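Local coordinates for protein putative GTP pyrophosphokinase (PDB 3L9D) that probably transfers pyrophosphate from ATP to GTP, the first step of ppGpp synthesis, at residues V153-P158 against A170-R175. Numbering follows the deposited sequence.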
# COMPACT_ATOMS: atom_id res chain seq x y z
N VAL A 153 -2.21 5.10 -3.37
CA VAL A 153 -2.49 6.48 -2.97
C VAL A 153 -1.20 7.15 -2.53
O VAL A 153 -0.44 6.59 -1.76
CB VAL A 153 -3.48 6.53 -1.79
CG1 VAL A 153 -3.76 7.96 -1.42
CG2 VAL A 153 -4.77 5.79 -2.14
N ILE A 154 -0.94 8.35 -3.03
CA ILE A 154 0.20 9.11 -2.58
C ILE A 154 -0.30 10.25 -1.71
O ILE A 154 -1.27 10.93 -2.05
CB ILE A 154 1.05 9.64 -3.76
CG1 ILE A 154 1.51 8.48 -4.66
CG2 ILE A 154 2.24 10.45 -3.25
CD1 ILE A 154 2.25 7.35 -3.93
N VAL A 155 0.33 10.40 -0.56
CA VAL A 155 -0.05 11.43 0.38
C VAL A 155 1.16 12.28 0.74
O VAL A 155 2.28 11.78 0.82
CB VAL A 155 -0.72 10.84 1.66
CG1 VAL A 155 -2.07 10.20 1.32
CG2 VAL A 155 0.22 9.84 2.40
N GLU A 156 0.94 13.59 0.87
CA GLU A 156 1.91 14.49 1.47
C GLU A 156 1.64 14.49 2.95
O GLU A 156 0.51 14.72 3.39
CB GLU A 156 1.74 15.91 0.97
CG GLU A 156 2.14 16.15 -0.44
CD GLU A 156 1.91 17.59 -0.85
OE1 GLU A 156 1.51 18.41 0.01
OE2 GLU A 156 2.15 17.91 -2.03
N TYR A 157 2.69 14.23 3.73
CA TYR A 157 2.57 14.09 5.17
C TYR A 157 3.57 15.01 5.84
O TYR A 157 4.78 14.89 5.61
CB TYR A 157 2.80 12.64 5.59
CG TYR A 157 2.55 12.44 7.05
CD1 TYR A 157 1.26 12.36 7.54
CD2 TYR A 157 3.61 12.37 7.95
CE1 TYR A 157 1.02 12.18 8.90
CE2 TYR A 157 3.37 12.20 9.32
CZ TYR A 157 2.08 12.10 9.78
OH TYR A 157 1.83 11.94 11.11
N PRO A 158 3.08 15.95 6.65
CA PRO A 158 3.98 16.84 7.38
C PRO A 158 4.51 16.14 8.62
O PRO A 158 3.73 15.71 9.47
CB PRO A 158 3.08 18.01 7.78
CG PRO A 158 1.94 17.96 6.81
CD PRO A 158 1.71 16.50 6.58
N ALA A 170 4.37 9.72 0.98
CA ALA A 170 4.29 8.31 1.30
C ALA A 170 3.39 7.60 0.29
O ALA A 170 2.37 8.15 -0.15
CB ALA A 170 3.76 8.12 2.71
N GLU A 171 3.76 6.39 -0.10
CA GLU A 171 2.86 5.60 -0.93
C GLU A 171 2.08 4.57 -0.11
O GLU A 171 2.66 3.66 0.49
CB GLU A 171 3.62 4.91 -2.03
CG GLU A 171 2.76 3.85 -2.68
CD GLU A 171 3.34 3.37 -3.98
OE1 GLU A 171 4.04 2.33 -3.97
OE2 GLU A 171 3.09 4.05 -5.02
N ILE A 172 0.77 4.74 -0.07
CA ILE A 172 -0.12 3.80 0.59
C ILE A 172 -0.72 2.84 -0.43
O ILE A 172 -1.43 3.25 -1.34
CB ILE A 172 -1.27 4.56 1.27
CG1 ILE A 172 -0.70 5.58 2.24
CG2 ILE A 172 -2.19 3.61 2.00
CD1 ILE A 172 -1.66 6.70 2.56
N GLN A 173 -0.44 1.56 -0.28
CA GLN A 173 -1.13 0.58 -1.13
C GLN A 173 -2.20 -0.14 -0.35
O GLN A 173 -1.97 -0.55 0.79
CB GLN A 173 -0.15 -0.42 -1.74
CG GLN A 173 0.75 0.23 -2.77
CD GLN A 173 1.66 -0.75 -3.43
OE1 GLN A 173 1.26 -1.87 -3.75
NE2 GLN A 173 2.91 -0.36 -3.65
N ILE A 174 -3.37 -0.28 -0.97
CA ILE A 174 -4.50 -0.94 -0.34
C ILE A 174 -4.76 -2.28 -1.05
O ILE A 174 -4.87 -2.33 -2.28
CB ILE A 174 -5.73 0.00 -0.37
CG1 ILE A 174 -5.30 1.40 0.10
CG2 ILE A 174 -6.88 -0.55 0.46
CD1 ILE A 174 -6.30 2.50 -0.16
N ARG A 175 -4.86 -3.36 -0.29
CA ARG A 175 -4.85 -4.70 -0.89
C ARG A 175 -5.69 -5.69 -0.12
O ARG A 175 -5.76 -5.63 1.11
CB ARG A 175 -3.42 -5.24 -0.91
CG ARG A 175 -2.48 -4.52 -1.84
CD ARG A 175 -1.10 -5.10 -1.74
NE ARG A 175 -0.18 -4.53 -2.72
CZ ARG A 175 1.09 -4.90 -2.86
NH1 ARG A 175 1.60 -5.86 -2.09
NH2 ARG A 175 1.86 -4.33 -3.78
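Four backbone hydrogen bonds join Val-153 and Val-155 to Ile-172 and Ala-170 in two antiparallel hydrogen-bonded pairs. Val-153 N donates to Ile-172 O (2.9 Å) and Ile-172 N returns a bond to Val-153 O (2.8 Å); Val-155 and Ala-170 exchange bonds in the same way. Between them lies the non-hydrogen-bonded pair of Ile-154 and Glu-171, where the CA of Ile-154 is 3.4 Å from Ala-170 O in a CA-H...O contact.

On the face bearing Val-153, Val-155 and Ile-172, Ile-172 CD1 reaches across to both methyls of Val-155, 3.7 Å from CG1 and from CG2, the two side chains meeting at about a right angle. Val-155 CG2 also touches Ala-170 CB (3.9 Å). Beside them, Val-153 CG2 meets Ile-174 CD1, and helices 42-64 and 117-126 cover this face. On the other face Ile-154 CD1 packs against Glu-171 CB (3.4 Å); with CG anti to the backbone N (chi1 166°), the glutamate runs on past this methyl.

Along strand 164-176, Gln-173 NE2 approaches Glu-171 OE1 from above the carboxylate plane (2.9 Å), forming a hydrogen bond. The arrangement is a twisted antiparallel beta hairpin within the mixed sheet of the RelA/SpoT nucleotidyltransferase-like fold.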